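Local coordinates for computational Design of Enzyme (Synthetic construct, PDB 3TP4), which is a computationally designed enzyme, probably built to hold an activated serine in a catalytic triad on a TIM-barrel scaffold of the glycosyl hydrolase 26 family, at residues Y193-R198 and H376-A381. Numbering follows the deposited sequence.
Sequences YQELYR and HIASPA
Glu-195 is the residue to start from: it leaves helix 190-207 toward strand 374-379, and its chain bends at chi2 (-52°), so that the carboxylate lies beside the strand backbone. OE1 receives the N-H of His-376 ND1 at 2.7 Å through its syn lone pair; the bond is somewhat bent, 149° at the hydrogen, yet carboxylate and imidazole are nearly coplanar. OE2 is taken by Arg-198 NH1, one helical turn on, at 2.8 Å; this salt bridge reaches the oxygen from above the carboxylate plane. The tight part is here. Arg-198 runs extended from CG to NE and lays its CD over one face of the His-376 ring, 4.0 Å from the centroid, a CH-pi contact, while its CB touches CE1 of the same ring at 3.7 Å. On the far edge of the imidazole NE2 bonds to Glu-202, so both ring nitrogens meet carboxylates, an environment that would probably favour a protonated histidine. Helix and strand cross almost at right angles (97°), and the contact joins two domains: the helix belongs to the TIM barrel, the strand is an outermost one of the Ig-like beta domain, with a classic bulge at Ala-378 and Ser-379 opposite Arg-394. An alanine in place of Glu-195 would probably leave His-376 ND1 and Arg-198 NH1 without their shared carboxylate and weaken the hold between the domains. The packing stays close at the bend after the strand, where Glu-195 CG meets Ala-381 CB at 3.6 Å. The looser side is the watered one: a water donates to Glu-195 OE2 over a long 3.2 Å and accepts from Ile-377 N, joining the two, while the carboxylate carbon CD packs directly against Ile-377 O.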
ATOM      1  N   TYR A 193       0.645  -5.231 -13.284  1.00 27.65           N
ATOM      2  CA  TYR A 193       0.655  -4.685 -11.933  1.00 26.28           C
ATOM      3  C   TYR A 193      -0.539  -5.221 -11.124  1.00 26.95           C
ATOM      4  O   TYR A 193      -0.401  -5.598  -9.956  1.00 23.69           O
ATOM      5  CB  TYR A 193       0.632  -3.158 -11.914  1.00 19.75           C
ATOM      6  CG  TYR A 193       0.631  -2.644 -10.488  1.00 25.79           C
ATOM      7  CD1 TYR A 193       1.804  -2.573  -9.763  1.00 23.33           C
ATOM      8  CD2 TYR A 193      -0.551  -2.288  -9.856  1.00 33.39           C
ATOM      9  CE1 TYR A 193       1.818  -2.134  -8.461  1.00 26.36           C
ATOM     10  CE2 TYR A 193      -0.552  -1.852  -8.543  1.00 33.25           C
ATOM     11  CZ  TYR A 193       0.637  -1.769  -7.858  1.00 26.55           C
ATOM     12  OH  TYR A 193       0.653  -1.353  -6.561  1.00 25.31           O
ATOM     13  N   GLN A 194      -1.708  -5.230 -11.751  1.00 25.60           N
ATOM     14  CA  GLN A 194      -2.919  -5.678 -11.078  1.00 26.44           C
ATOM     15  C   GLN A 194      -2.801  -7.142 -10.653  1.00 25.83           C
ATOM     16  O   GLN A 194      -3.213  -7.504  -9.555  1.00 25.92           O
ATOM     17  CB  GLN A 194      -4.146  -5.461 -11.972  1.00 25.66           C
ATOM     18  CG  GLN A 194      -4.516  -3.993 -12.149  1.00 24.15           C
ATOM     19  CD  GLN A 194      -5.478  -3.764 -13.301  1.00 29.15           C
ATOM     20  OE1 GLN A 194      -5.517  -4.539 -14.261  1.00 29.13           O
ATOM     21  NE2 GLN A 194      -6.260  -2.690 -13.212  1.00 25.39           N
ATOM     22  N   GLU A 195      -2.235  -7.991 -11.508  1.00 23.90           N
ATOM     23  CA  GLU A 195      -2.102  -9.390 -11.122  1.00 24.78           C
ATOM     24  C   GLU A 195      -1.061  -9.558 -10.024  1.00 27.34           C
ATOM     25  O   GLU A 195      -1.211 -10.422  -9.163  1.00 23.92           O
ATOM     26  CB  GLU A 195      -1.798 -10.301 -12.321  1.00 25.32           C
ATOM     27  CG  GLU A 195      -2.929 -10.339 -13.337  1.00 25.82           C
ATOM     28  CD  GLU A 195      -4.285 -10.676 -12.707  1.00 27.70           C
ATOM     29  OE1 GLU A 195      -4.342 -11.512 -11.777  1.00 25.63           O
ATOM     30  OE2 GLU A 195      -5.292 -10.101 -13.151  1.00 26.89           O
ATOM     31  N   LEU A 196      -0.016  -8.725 -10.040  1.00 22.76           N
ATOM     32  CA  LEU A 196       1.003  -8.781  -8.989  1.00 25.54           C
ATOM     33  C   LEU A 196       0.376  -8.413  -7.646  1.00 26.32           C
ATOM     34  O   LEU A 196       0.582  -9.097  -6.644  1.00 25.56           O
ATOM     35  CB  LEU A 196       2.173  -7.822  -9.288  1.00 25.00           C
ATOM     36  CG  LEU A 196       3.112  -7.485  -8.117  1.00 27.47           C
ATOM     37  CD1 LEU A 196       3.806  -8.725  -7.584  1.00 26.89           C
ATOM     38  CD2 LEU A 196       4.158  -6.407  -8.491  1.00 26.81           C
ATOM     39  N   TYR A 197      -0.380  -7.318  -7.633  1.00 24.38           N
ATOM     40  CA  TYR A 197      -1.003  -6.849  -6.396  1.00 20.51           C
ATOM     41  C   TYR A 197      -1.988  -7.912  -5.898  1.00 20.29           C
ATOM     42  O   TYR A 197      -2.017  -8.237  -4.703  1.00 23.81           O
ATOM     43  CB  TYR A 197      -1.723  -5.513  -6.632  1.00 21.18           C
ATOM     44  CG  TYR A 197      -2.172  -4.806  -5.363  1.00 21.69           C
ATOM     45  CD1 TYR A 197      -3.278  -5.253  -4.644  1.00 23.53           C
ATOM     46  CD2 TYR A 197      -1.503  -3.674  -4.902  1.00 24.54           C
ATOM     47  CE1 TYR A 197      -3.698  -4.600  -3.476  1.00 22.14           C
ATOM     48  CE2 TYR A 197      -1.914  -3.014  -3.741  1.00 24.04           C
ATOM     49  CZ  TYR A 197      -3.009  -3.485  -3.035  1.00 25.11           C
ATOM     50  OH  TYR A 197      -3.404  -2.840  -1.880  1.00 31.60           O
ATOM     51  N   ARG A 198      -2.798  -8.441  -6.813  1.00 21.74           N
ATOM     52  CA  ARG A 198      -3.845  -9.413  -6.452  1.00 26.10           C
ATOM     53  C   ARG A 198      -3.233 -10.691  -5.883  1.00 27.35           C
ATOM     54  O   ARG A 198      -3.677 -11.194  -4.849  1.00 26.76           O
ATOM     55  CB  ARG A 198      -4.754  -9.722  -7.650  1.00 25.22           C
ATOM     56  CG  ARG A 198      -5.671  -8.544  -8.045  1.00 27.19           C
ATOM     57  CD  ARG A 198      -6.189  -8.680  -9.466  1.00 25.61           C
ATOM     58  NE  ARG A 198      -7.003  -7.534  -9.869  1.00 23.86           N
ATOM     59  CZ  ARG A 198      -7.390  -7.297 -11.124  1.00 27.24           C
ATOM     60  NH1 ARG A 198      -7.036  -8.113 -12.106  1.00 26.19           N
ATOM     61  NH2 ARG A 198      -8.131  -6.236 -11.399  1.00 28.31           N
ATOM     62  N   HIS A 376     -10.312 -13.546 -11.590  1.00 22.51           N
ATOM     63  CA  HIS A 376      -9.327 -12.877 -12.429  1.00 22.82           C
ATOM     64  C   HIS A 376      -8.343 -13.882 -13.020  1.00 24.38           C
ATOM     65  O   HIS A 376      -8.106 -14.959 -12.462  1.00 21.18           O
ATOM     66  CB  HIS A 376      -8.599 -11.744 -11.676  1.00 21.17           C
ATOM     67  CG  HIS A 376      -7.864 -12.197 -10.457  1.00 23.47           C
ATOM     68  ND1 HIS A 376      -6.493 -12.332 -10.423  1.00 22.36           N
ATOM     69  CD2 HIS A 376      -8.308 -12.515  -9.215  1.00 20.47           C
ATOM     70  CE1 HIS A 376      -6.124 -12.730  -9.217  1.00 20.79           C
ATOM     71  NE2 HIS A 376      -7.205 -12.845  -8.465  1.00 22.78           N
ATOM     72  N   ILE A 377      -7.794 -13.525 -14.172  1.00 25.86           N
ATOM     73  CA  ILE A 377      -6.827 -14.367 -14.863  1.00 27.98           C
ATOM     74  C   ILE A 377      -5.421 -13.928 -14.480  1.00 27.00           C
ATOM     75  O   ILE A 377      -4.952 -12.887 -14.930  1.00 25.77           O
ATOM     76  CB  ILE A 377      -7.004 -14.261 -16.402  1.00 23.27           C
ATOM     77  CG1 ILE A 377      -8.396 -14.764 -16.807  1.00 27.97           C
ATOM     78  CG2 ILE A 377      -5.900 -15.050 -17.111  1.00 24.36           C
ATOM     79  CD1 ILE A 377      -8.878 -14.301 -18.226  1.00 27.75           C
ATOM     80  N   ALA A 378      -4.762 -14.715 -13.636  1.00 26.98           N
ATOM     81  CA  ALA A 378      -3.425 -14.376 -13.148  1.00 23.69           C
ATOM     82  C   ALA A 378      -2.382 -14.531 -14.241  1.00 29.15           C
ATOM     83  O   ALA A 378      -1.354 -13.851 -14.224  1.00 30.17           O
ATOM     84  CB  ALA A 378      -3.051 -15.257 -11.952  1.00 19.43           C
ATOM     85  N   SER A 379      -2.627 -15.462 -15.161  1.00 24.54           N
ATOM     86  CA  SER A 379      -1.771 -15.600 -16.332  1.00 26.31           C
ATOM     87  C   SER A 379      -2.531 -16.224 -17.486  1.00 24.34           C
ATOM     88  O   SER A 379      -3.249 -17.216 -17.312  1.00 29.52           O
ATOM     89  CB  SER A 379      -0.498 -16.398 -16.001  1.00 33.71           C
ATOM     90  OG  SER A 379      -0.799 -17.737 -15.676  1.00 35.53           O
ATOM     91  N   PRO A 380      -2.395 -15.633 -18.682  1.00 29.55           N
ATOM     92  CA  PRO A 380      -1.580 -14.440 -18.933  1.00 26.91           C
ATOM     93  C   PRO A 380      -2.304 -13.168 -18.482  1.00 23.05           C
ATOM     94  O   PRO A 380      -3.499 -13.030 -18.725  1.00 32.69           O
ATOM     95  CB  PRO A 380      -1.423 -14.451 -20.460  1.00 27.84           C
ATOM     96  CG  PRO A 380      -2.633 -15.139 -20.952  1.00 34.67           C
ATOM     97  CD  PRO A 380      -2.987 -16.171 -19.918  1.00 26.87           C
ATOM     98  N   ALA A 381      -1.580 -12.257 -17.844  1.00 28.27           N
ATOM     99  CA  ALA A 381      -2.172 -11.026 -17.320  1.00 28.19           C
ATOM    100  C   ALA A 381      -2.711 -10.150 -18.453  1.00 33.46           C
ATOM    101  O   ALA A 381      -2.235 -10.230 -19.580  1.00 33.35           O
ATOM    102  CB  ALA A 381      -1.152 -10.269 -16.517  1.00 31.14           C
TER
HETATM  103  O   HOH W   1      -7.840 -10.726 -14.973  1.00 25.50           O